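Local coordinates for protein beta-galactosidase (Bacillus circulans, PDB 4MAD) that probably hydrolyses terminal non-reducing beta-D-galactose residues from beta-D-galactosides, as a family 35 glycoside hydrolase with a TIM-barrel domain followed by beta-sandwich domains, at residues W535-V540 with R549-G554; I530-W535 with Q557-P562; P513-G518 with I574-H579. One frame throughout, in Å; residues are numbered along the deposited sequence.

Contact 1. Residues W535-V540 with R549-G554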
loop_
_atom_site.group_PDB
_atom_site.type_symbol
_atom_site.label_atom_id
_atom_site.label_comp_id
_atom_site.label_asym_id
_atom_site.label_seq_id
_atom_site.Cartn_x
_atom_site.Cartn_y
_atom_site.Cartn_z
ATOM N N TRP A 535 13.152 -17.979 -8.160
ATOM C CA TRP A 535 12.948 -18.102 -6.738
ATOM C C TRP A 535 11.490 -18.389 -6.411
ATOM O O TRP A 535 10.701 -18.530 -7.291
ATOM C CB TRP A 535 13.490 -16.868 -6.027
ATOM C CG TRP A 535 14.997 -16.774 -6.158
ATOM C CD1 TRP A 535 15.712 -16.369 -7.230
ATOM C CD2 TRP A 535 15.947 -17.107 -5.153
ATOM N NE1 TRP A 535 17.013 -16.487 -6.974
ATOM C CE2 TRP A 535 17.198 -16.900 -5.693
ATOM C CE3 TRP A 535 15.850 -17.582 -3.858
ATOM C CZ2 TRP A 535 18.353 -17.129 -4.986
ATOM C CZ3 TRP A 535 17.000 -17.804 -3.158
ATOM C CH2 TRP A 535 18.231 -17.599 -3.725
ATOM N N THR A 536 11.184 -18.523 -5.133
ATOM C CA THR A 536 9.850 -18.921 -4.748
ATOM C C THR A 536 8.993 -17.901 -3.973
ATOM O O THR A 536 7.980 -17.515 -4.432
ATOM C CB THR A 536 9.853 -20.313 -4.067
ATOM O OG1 THR A 536 10.206 -21.295 -5.020
ATOM C CG2 THR A 536 8.525 -20.630 -3.506
ATOM N N LYS A 537 9.431 -17.513 -2.797
ATOM C CA LYS A 537 8.773 -16.466 -2.074
ATOM C C LYS A 537 9.699 -15.779 -1.115
ATOM O O LYS A 537 10.469 -16.410 -0.452
ATOM C CB LYS A 537 7.573 -16.989 -1.352
ATOM C CG LYS A 537 6.699 -15.922 -0.718
ATOM C CD LYS A 537 5.417 -16.463 -0.209
ATOM C CE LYS A 537 4.346 -15.428 -0.042
ATOM N NZ LYS A 537 4.713 -14.359 0.814
ATOM N N GLY A 538 9.574 -14.477 -1.055
ATOM C CA GLY A 538 10.411 -13.712 -0.172
ATOM C C GLY A 538 10.400 -12.228 -0.341
ATOM O O GLY A 538 9.450 -11.706 -0.759
ATOM N N VAL A 539 11.465 -11.597 0.093
ATOM C CA VAL A 539 11.682 -10.180 -0.035
ATOM C C VAL A 539 13.139 -9.890 -0.414
ATOM O O VAL A 539 13.975 -10.720 -0.287
ATOM C CB VAL A 539 11.343 -9.444 1.249
ATOM C CG1 VAL A 539 9.888 -9.558 1.552
ATOM C CG2 VAL A 539 12.162 -9.936 2.371
ATOM N N VAL A 540 13.388 -8.683 -0.874
ATOM C CA VAL A 540 14.719 -8.266 -1.227
ATOM C C VAL A 540 15.084 -6.884 -0.679
ATOM O O VAL A 540 14.284 -6.022 -0.667
ATOM C CB VAL A 540 14.861 -8.302 -2.748
ATOM C CG1 VAL A 540 16.226 -7.952 -3.158
ATOM C CG2 VAL A 540 14.510 -9.670 -3.199
ATOM N N ARG A 549 7.985 -7.559 -1.804
ATOM C CA ARG A 549 7.883 -8.987 -1.858
ATOM C C ARG A 549 7.892 -9.544 -3.281
ATOM O O ARG A 549 7.534 -8.854 -4.208
ATOM C CB ARG A 549 6.579 -9.448 -1.217
ATOM C CG ARG A 549 6.214 -8.765 0.120
ATOM C CD ARG A 549 4.943 -9.336 0.695
ATOM N NE ARG A 549 4.187 -8.392 1.466
ATOM C CZ ARG A 549 3.954 -8.482 2.763
ATOM N NH1 ARG A 549 4.439 -9.483 3.439
ATOM N NH2 ARG A 549 3.259 -7.577 3.396
ATOM N N TYR A 550 8.293 -10.802 -3.401
ATOM C CA TYR A 550 8.208 -11.550 -4.619
ATOM C C TYR A 550 7.563 -12.923 -4.355
ATOM O O TYR A 550 7.578 -13.349 -3.297
ATOM C CB TYR A 550 9.569 -11.760 -5.214
ATOM C CG TYR A 550 10.486 -12.695 -4.443
ATOM C CD1 TYR A 550 10.493 -14.042 -4.672
ATOM C CD2 TYR A 550 11.402 -12.215 -3.557
ATOM C CE1 TYR A 550 11.345 -14.863 -4.044
ATOM C CE2 TYR A 550 12.245 -13.054 -2.903
ATOM C CZ TYR A 550 12.225 -14.372 -3.144
ATOM O OH TYR A 550 13.077 -15.156 -2.454
ATOM N N TRP A 551 6.940 -13.536 -5.324
ATOM C CA TRP A 551 6.318 -14.820 -5.131
ATOM C C TRP A 551 6.175 -15.415 -6.528
ATOM O O TRP A 551 5.635 -14.781 -7.391
ATOM C CB TRP A 551 4.961 -14.613 -4.505
ATOM C CG TRP A 551 4.310 -15.807 -3.969
ATOM C CD1 TRP A 551 4.747 -17.075 -4.014
ATOM C CD2 TRP A 551 3.108 -15.828 -3.220
ATOM N NE1 TRP A 551 3.882 -17.900 -3.375
ATOM C CE2 TRP A 551 2.860 -17.155 -2.864
ATOM C CE3 TRP A 551 2.210 -14.861 -2.845
ATOM C CZ2 TRP A 551 1.750 -17.512 -2.166
ATOM C CZ3 TRP A 551 1.156 -15.213 -2.113
ATOM C CH2 TRP A 551 0.905 -16.527 -1.804
ATOM N N GLU A 552 6.572 -16.651 -6.725
ATOM C CA GLU A 552 6.629 -17.275 -8.034
ATOM C C GLU A 552 5.273 -17.371 -8.718
ATOM O O GLU A 552 5.208 -17.582 -9.902
ATOM C CB GLU A 552 7.200 -18.689 -7.933
ATOM C CG GLU A 552 6.348 -19.567 -7.149
ATOM C CD GLU A 552 6.936 -20.928 -6.744
ATOM O OE1 GLU A 552 8.046 -21.262 -7.102
ATOM O OE2 GLU A 552 6.228 -21.637 -6.017
ATOM N N ILE A 553 4.209 -17.266 -7.938
ATOM C CA ILE A 553 2.864 -17.428 -8.479
ATOM C C ILE A 553 2.410 -16.288 -9.385
ATOM O O ILE A 553 1.443 -16.397 -10.038
ATOM C CB ILE A 553 1.790 -17.782 -7.442
ATOM C CG1 ILE A 553 1.484 -16.630 -6.510
ATOM C CG2 ILE A 553 2.170 -19.029 -6.742
ATOM C CD1 ILE A 553 0.365 -16.864 -5.601
ATOM N N GLY A 554 3.148 -15.190 -9.346
ATOM C CA GLY A 554 2.884 -14.076 -10.214
ATOM C C GLY A 554 1.703 -13.213 -9.879
ATOM O O GLY A 554 1.187 -13.294 -8.847
HETATM O O HOH W 1 9.949 -20.563 -8.989
#
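Four hydrogen bonds tie 535-540 to 549-554, the two arms of a beta hairpin in the galactose-binding-like domain. Gly538 and Tyr550 form the hydrogen-bonded antiparallel pair: Tyr550 N reaches Gly538 O at 3.0 Å and Gly538 N returns a bond to Tyr550 O. Where the strands end, Glu552 N bonds Thr536 O at 2.8 Å, in the carbonyl plane. Thr536 OG1 donates to Glu552 OE1 at 3.0 Å from above the carboxylate plane, and a water lies within bonding reach of both OE1 and Trp535 O.

Tyr550 has CG in the crowded position between its backbone N and carbonyl carbon (chi1 69°), which folds the ring over the opposite strand; Gly538 CA makes a CH-pi contact 3.8 Å from the ring centroid. Gly538, with no side chain, lets the ring lie against its backbone, Gly538 N sitting over the ring centre; Tyr550 OH bonds Glu577. On the other sheet face Lys537 runs alongside Trp551, its CE 3.5 Å from the six-membered ring centroid. The bend at chi4 (-57°) carries NZ over the same face in a cation-pi contact, while its salt bridge goes to Glu457. Ile553 CD1 covers the opposite indole face.

Strand 545-551 is one of the sheet's two outermost strands; strand 537-542 lies between it and strand 569-577, where Leu576 bonds the Val539 backbone; Leu578, just past its end, bonds that of Lys537.

Contact 2. Residues I530-W535 with Q557-P562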
loop_
_atom_site.group_PDB
_atom_site.type_symbol
_atom_site.label_atom_id
_atom_site.label_comp_id
_atom_site.label_asym_id
_atom_site.label_seq_id
_atom_site.Cartn_x
_atom_site.Cartn_y
_atom_site.Cartn_z
ATOM N N ILE A 530 15.050 -6.603 -10.715
ATOM C CA ILE A 530 15.532 -7.893 -10.317
ATOM C C ILE A 530 14.572 -9.021 -10.715
ATOM O O ILE A 530 13.474 -9.033 -10.307
ATOM C CB ILE A 530 15.743 -7.977 -8.782
ATOM C CG1 ILE A 530 16.657 -6.886 -8.290
ATOM C CG2 ILE A 530 16.335 -9.263 -8.432
ATOM C CD1 ILE A 530 16.940 -6.934 -6.818
ATOM N N ASP A 531 15.049 -9.963 -11.495
ATOM C CA ASP A 531 14.249 -11.059 -11.984
ATOM C C ASP A 531 14.282 -12.200 -10.995
ATOM O O ASP A 531 15.287 -12.759 -10.799
ATOM C CB ASP A 531 14.810 -11.582 -13.281
ATOM C CG ASP A 531 14.205 -12.887 -13.694
ATOM O OD1 ASP A 531 13.129 -13.237 -13.281
ATOM O OD2 ASP A 531 14.852 -13.577 -14.461
ATOM N N LEU A 532 13.154 -12.454 -10.367
ATOM C CA LEU A 532 13.052 -13.383 -9.281
ATOM C C LEU A 532 12.254 -14.618 -9.628
ATOM O O LEU A 532 11.835 -15.326 -8.762
ATOM C CB LEU A 532 12.427 -12.716 -8.093
ATOM C CG LEU A 532 13.327 -11.669 -7.466
ATOM C CD1 LEU A 532 12.666 -10.454 -7.019
ATOM C CD2 LEU A 532 14.254 -12.235 -6.468
ATOM N N SER A 533 12.102 -14.824 -10.937
ATOM C CA SER A 533 11.301 -15.901 -11.492
ATOM C C SER A 533 11.815 -17.272 -11.089
ATOM O O SER A 533 11.064 -18.212 -11.040
ATOM C CB SER A 533 11.197 -15.823 -13.023
ATOM O OG SER A 533 12.428 -15.953 -13.634
ATOM N N GLU A 534 13.115 -17.374 -10.885
ATOM C CA GLU A 534 13.703 -18.622 -10.422
ATOM C C GLU A 534 13.345 -18.983 -8.978
ATOM O O GLU A 534 13.330 -20.113 -8.638
ATOM C CB GLU A 534 15.204 -18.720 -10.652
ATOM C CG GLU A 534 15.742 -20.121 -10.426
ATOM C CD GLU A 534 17.260 -20.291 -10.527
ATOM O OE1 GLU A 534 18.012 -19.331 -10.484
ATOM O OE2 GLU A 534 17.682 -21.430 -10.632
ATOM N N TRP A 535 13.152 -17.979 -8.160
ATOM C CA TRP A 535 12.948 -18.102 -6.738
ATOM C C TRP A 535 11.490 -18.389 -6.411
ATOM O O TRP A 535 10.701 -18.530 -7.291
ATOM C CB TRP A 535 13.490 -16.868 -6.027
ATOM C CG TRP A 535 14.997 -16.774 -6.158
ATOM C CD1 TRP A 535 15.712 -16.369 -7.230
ATOM C CD2 TRP A 535 15.947 -17.107 -5.153
ATOM N NE1 TRP A 535 17.013 -16.487 -6.974
ATOM C CE2 TRP A 535 17.198 -16.900 -5.693
ATOM C CE3 TRP A 535 15.850 -17.582 -3.858
ATOM C CZ2 TRP A 535 18.353 -17.129 -4.986
ATOM C CZ3 TRP A 535 17.000 -17.804 -3.158
ATOM C CH2 TRP A 535 18.231 -17.599 -3.725
ATOM N N GLN A 557 6.907 -10.830 -11.709
ATOM C CA GLN A 557 8.092 -11.634 -11.498
ATOM C C GLN A 557 9.394 -10.862 -11.340
ATOM O O GLN A 557 10.398 -11.446 -11.256
ATOM C CB GLN A 557 8.237 -12.660 -12.587
ATOM C CG GLN A 557 7.032 -13.450 -12.774
ATOM C CD GLN A 557 6.951 -14.627 -11.881
ATOM O OE1 GLN A 557 7.850 -14.940 -11.218
ATOM N NE2 GLN A 557 5.831 -15.307 -11.919
ATOM N N THR A 558 9.331 -9.544 -11.322
ATOM C CA THR A 558 10.496 -8.683 -11.134
ATOM C C THR A 558 10.197 -7.658 -10.082
ATOM O O THR A 558 9.071 -7.337 -9.900
ATOM C CB THR A 558 10.864 -7.897 -12.371
ATOM O OG1 THR A 558 9.718 -7.246 -12.893
ATOM C CG2 THR A 558 11.442 -8.758 -13.412
ATOM N N LEU A 559 11.226 -7.183 -9.415
ATOM C CA LEU A 559 11.128 -6.100 -8.484
ATOM C C LEU A 559 11.895 -4.898 -9.030
ATOM O O LEU A 559 12.996 -5.028 -9.317
ATOM C CB LEU A 559 11.689 -6.449 -7.093
ATOM C CG LEU A 559 10.874 -7.313 -6.146
ATOM C CD1 LEU A 559 11.591 -7.743 -4.871
ATOM C CD2 LEU A 559 9.561 -6.741 -5.870
ATOM N N TYR A 560 11.249 -3.756 -9.067
ATOM C CA TYR A 560 11.845 -2.514 -9.491
ATOM C C TYR A 560 12.806 -2.013 -8.462
ATOM O O TYR A 560 12.503 -1.936 -7.335
ATOM C CB TYR A 560 10.757 -1.499 -9.803
ATOM C CG TYR A 560 11.084 -0.034 -9.922
ATOM C CD1 TYR A 560 12.001 0.433 -10.804
ATOM C CD2 TYR A 560 10.413 0.867 -9.179
ATOM C CE1 TYR A 560 12.249 1.726 -10.905
ATOM C CE2 TYR A 560 10.661 2.163 -9.255
ATOM C CZ TYR A 560 11.584 2.599 -10.140
ATOM O OH TYR A 560 11.818 3.907 -10.206
ATOM N N VAL A 561 13.973 -1.659 -8.949
ATOM C CA VAL A 561 14.989 -1.016 -8.194
ATOM C C VAL A 561 15.232 0.413 -8.688
ATOM O O VAL A 561 15.863 0.602 -9.655
ATOM C CB VAL A 561 16.296 -1.774 -8.345
ATOM C CG1 VAL A 561 17.340 -1.198 -7.472
ATOM C CG2 VAL A 561 16.127 -3.214 -8.125
ATOM N N PRO A 562 14.757 1.398 -7.981
ATOM C CA PRO A 562 15.040 2.769 -8.332
ATOM C C PRO A 562 16.532 3.085 -8.231
ATOM O O PRO A 562 17.161 2.672 -7.322
ATOM C CB PRO A 562 14.280 3.561 -7.269
ATOM C CG PRO A 562 13.311 2.674 -6.767
ATOM C CD PRO A 562 13.864 1.332 -6.836
HETATM O O HOH W 2 8.974 -14.428 -8.488
HETATM O O HOH W 3 8.253 -17.759 -11.487
#
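Strands 528-531 and 558-561 pair antiparallel at one border of the sheet in the galactose-binding-like domain, and the chain leaves the first of them through an Asx turn. Ile530 opens the pairing with two backbone bonds to Leu559: its N donates to Leu559 O at 2.9 Å, and its O receives Leu559 N on a lone pair. Its side chain crosses Val561 obliquely, CG1 meeting Val561 CG2 at 3.7 Å.

Asp531 sits opposite Thr558 in a non-hydrogen-bonded pair, with Thr558 CG2 against its CA. The aspartate's CG lies anti to the backbone N (chi1 168°), and the carboxylate turns forward along its own chain, where OD1 takes two bonds from Ser533.

Leu532 N then bonds Gln557 O at 3.1 Å, almost along the C=O axis. The leucine sends CD1 back to Leu559 CD1, 3.6 Å away, joining the apolar side that Ile530 and Leu559 share and Leu547 also covers.

At Ser533 the contact becomes polar. Gln557 bends at chi2 (-86°), bringing OE1 beside Ser533 CA while its NE2 bonds Glu552 O. One water lies between OE1 and Ser533 O; a second lies between OE1 and Leu532 O, its bond to the leucine carbonyl being weak. Ser533 OG, in the crowded position between its backbone N and carbonyl carbon, donates to the syn lone pair of Asp531 OD1 at 2.8 Å.

Contact 3. Residues P513-G518 with I574-H579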
loop_
_atom_site.group_PDB
_atom_site.type_symbol
_atom_site.label_atom_id
_atom_site.label_comp_id
_atom_site.label_asym_id
_atom_site.label_seq_id
_atom_site.Cartn_x
_atom_site.Cartn_y
_atom_site.Cartn_z
ATOM N N PRO A 513 13.711 -20.600 5.823
ATOM C CA PRO A 513 14.061 -19.301 5.277
ATOM C C PRO A 513 15.530 -19.018 5.477
ATOM O O PRO A 513 16.016 -19.204 6.535
ATOM C CB PRO A 513 13.172 -18.333 6.070
ATOM C CG PRO A 513 12.120 -19.124 6.548
ATOM C CD PRO A 513 12.714 -20.417 6.874
ATOM N N TYR A 514 16.173 -18.522 4.442
ATOM C CA TYR A 514 17.537 -18.087 4.523
ATOM C C TYR A 514 17.721 -16.727 3.897
ATOM O O TYR A 514 17.122 -16.441 2.924
ATOM C CB TYR A 514 18.452 -19.049 3.818
ATOM C CG TYR A 514 18.882 -20.219 4.608
ATOM C CD1 TYR A 514 20.141 -20.289 5.165
ATOM C CD2 TYR A 514 18.042 -21.277 4.794
ATOM C CE1 TYR A 514 20.527 -21.381 5.863
ATOM C CE2 TYR A 514 18.417 -22.349 5.495
ATOM C CZ TYR A 514 19.647 -22.417 6.021
ATOM O OH TYR A 514 19.993 -23.505 6.743
ATOM N N PHE A 515 18.576 -15.924 4.491
ATOM C CA PHE A 515 19.097 -14.741 3.892
ATOM C C PHE A 515 20.266 -15.092 2.951
ATOM O O PHE A 515 21.117 -15.842 3.301
ATOM C CB PHE A 515 19.572 -13.774 4.948
ATOM C CG PHE A 515 18.481 -13.265 5.846
ATOM C CD1 PHE A 515 17.741 -12.184 5.515
ATOM C CD2 PHE A 515 18.210 -13.883 7.038
ATOM C CE1 PHE A 515 16.787 -11.729 6.319
ATOM C CE2 PHE A 515 17.261 -13.414 7.833
ATOM C CZ PHE A 515 16.542 -12.347 7.475
ATOM N N HIS A 516 20.294 -14.539 1.786
ATOM C CA HIS A 516 21.327 -14.833 0.862
ATOM C C HIS A 516 21.977 -13.504 0.545
ATOM O O HIS A 516 21.292 -12.587 0.262
ATOM C CB HIS A 516 20.711 -15.361 -0.377
ATOM C CG HIS A 516 20.069 -16.685 -0.213
ATOM N ND1 HIS A 516 20.782 -17.832 -0.053
ATOM C CD2 HIS A 516 18.775 -17.048 -0.185
ATOM C CE1 HIS A 516 19.958 -18.850 0.049
ATOM N NE2 HIS A 516 18.732 -18.399 -0.011
ATOM N N LYS A 517 23.291 -13.410 0.584
ATOM C CA LYS A 517 23.955 -12.137 0.393
ATOM C C LYS A 517 24.913 -12.108 -0.766
ATOM O O LYS A 517 25.669 -12.975 -0.924
ATOM C CB LYS A 517 24.694 -11.700 1.624
ATOM C CG LYS A 517 25.270 -10.352 1.491
ATOM C CD LYS A 517 26.192 -10.069 2.572
ATOM C CE LYS A 517 25.927 -8.768 3.116
ATOM N NZ LYS A 517 26.962 -7.852 2.678
ATOM N N GLY A 518 24.797 -11.059 -1.561
ATOM C CA GLY A 518 25.576 -10.885 -2.752
ATOM C C GLY A 518 25.985 -9.439 -2.984
ATOM O O GLY A 518 25.450 -8.571 -2.402
ATOM N N ILE A 574 20.632 -8.292 -0.499
ATOM C CA ILE A 574 20.194 -9.314 0.432
ATOM C C ILE A 574 18.812 -9.805 0.122
ATOM O O ILE A 574 17.928 -9.034 0.017
ATOM C CB ILE A 574 20.191 -8.807 1.872
ATOM C CG1 ILE A 574 21.604 -8.503 2.297
ATOM C CG2 ILE A 574 19.673 -9.851 2.783
ATOM C CD1 ILE A 574 21.702 -7.839 3.508
ATOM N N LEU A 575 18.683 -11.096 -0.049
ATOM C CA LEU A 575 17.446 -11.674 -0.463
ATOM C C LEU A 575 17.040 -12.650 0.579
ATOM O O LEU A 575 17.820 -13.444 0.905
ATOM C CB LEU A 575 17.646 -12.404 -1.745
ATOM C CG LEU A 575 16.512 -13.153 -2.361
ATOM C CD1 LEU A 575 16.611 -13.214 -3.847
ATOM C CD2 LEU A 575 16.458 -14.496 -1.811
ATOM N N LEU A 576 15.824 -12.569 1.104
ATOM C CA LEU A 576 15.326 -13.566 2.039
ATOM C C LEU A 576 14.373 -14.443 1.269
ATOM O O LEU A 576 13.416 -13.970 0.778
ATOM C CB LEU A 576 14.583 -12.923 3.206
ATOM C CG LEU A 576 13.838 -13.814 4.201
ATOM C CD1 LEU A 576 14.705 -14.833 4.836
ATOM C CD2 LEU A 576 13.090 -13.024 5.286
ATOM N N GLU A 577 14.693 -15.700 1.148
ATOM C CA GLU A 577 13.845 -16.644 0.488
ATOM C C GLU A 577 13.330 -17.656 1.484
ATOM O O GLU A 577 14.047 -18.159 2.250
ATOM C CB GLU A 577 14.561 -17.361 -0.626
ATOM C CG GLU A 577 13.986 -18.667 -0.951
ATOM C CD GLU A 577 12.699 -18.593 -1.783
ATOM O OE1 GLU A 577 12.597 -17.726 -2.652
ATOM O OE2 GLU A 577 11.807 -19.406 -1.545
ATOM N N LEU A 578 12.030 -17.831 1.449
ATOM C CA LEU A 578 11.291 -18.687 2.349
ATOM C C LEU A 578 11.402 -20.173 2.159
ATOM O O LEU A 578 11.357 -20.888 3.076
ATOM C CB LEU A 578 9.820 -18.272 2.470
ATOM C CG LEU A 578 9.540 -16.861 2.917
ATOM C CD1 LEU A 578 8.068 -16.570 3.055
ATOM C CD2 LEU A 578 10.310 -16.507 4.113
ATOM N N HIS A 579 11.430 -20.623 0.927
ATOM C CA HIS A 579 11.319 -22.026 0.663
ATOM C C HIS A 579 12.402 -22.716 -0.151
ATOM O O HIS A 579 12.918 -23.725 0.254
ATOM C CB HIS A 579 10.031 -22.285 -0.070
ATOM C CG HIS A 579 8.828 -21.874 0.691
ATOM N ND1 HIS A 579 8.331 -22.617 1.728
ATOM C CD2 HIS A 579 8.028 -20.796 0.570
ATOM C CE1 HIS A 579 7.273 -22.009 2.216
ATOM N NE2 HIS A 579 7.070 -20.905 1.535
#
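Phe515 and Leu576 make the apolar centre here, a non-hydrogen-bonded pair of two antiparallel strands, 514-522 and 569-577, in the middle of the galactose-binding-like domain's sheet. Leu576 extends with CG anti to its backbone N (chi1 172°), and its CD1 settles over the centre of the phenyl face, 3.9 Å from the centroid and just 5° off the ring normal, a CH-pi contact almost straight along that normal. Leu576 CB meets Phe515 CD1 at 4.0 Å, and Ile574 CG2 approaches the same ring carbon obliquely, so the phenyl group has neighbours from two alternate residues of the facing strand.

Outward along that side, Lys517 CG grazes Ile574 CG1. Towards the start of 513-518, Pro513 CB lies 3.9 Å from Leu578 CD2 and also touches Leu576 CD1. Strand 419-424 of another sheet reaches Pro513 through Gln421 and Tyr423.

Four backbone bonds hold the register, two each in the pairs Tyr514-Glu577 and His516-Leu575. The shortest runs from His516 N to Leu575 O at 2.8 Å, in the carbonyl plane; Tyr514 N meets Glu577 O at 3.1 Å, nearly along the C=O axis.

The other side of the sheet becomes polar. His516 and Leu575 lie side by side, with Leu575 CD2 at the imidazole edge, 3.8 Å from His516 CD2. Both ring nitrogens are engaged, ND1 with His364 and NE2 with His581. Glu577 is buried, yet well satisfied: OE1 receives Tyr550 OH and the backbone N atoms of Thr536 and Lys537, a concentration of donors that probably stabilises its negative charge. Its other oxygen, OE2, also accepts from Lys580 N and uses its anti lone pair for His579 N, 2.8 Å away.

All three contacts belong to one eight-stranded antiparallel sheet and build the galactose-binding-like beta domain, away from the annotated sites. Their chain loops are nested: contact 1 lies inside the loop closed by contact 2, which lies inside that of contact 3. The sheet's order places contact 1 at one border, contact 2 at the other and contact 3 in the middle, yet the centres of contacts 1 and 2 are only about 8 Å apart, with contact 3 about 11 and 14 Å from them. This is consistent with the sheet curling into a sandwich that brings its borders together: Leu532 packs on Tyr550, and Ile530 on Val540. Trp535, shared by contacts 1 and 2, meets His516 edge-to-face.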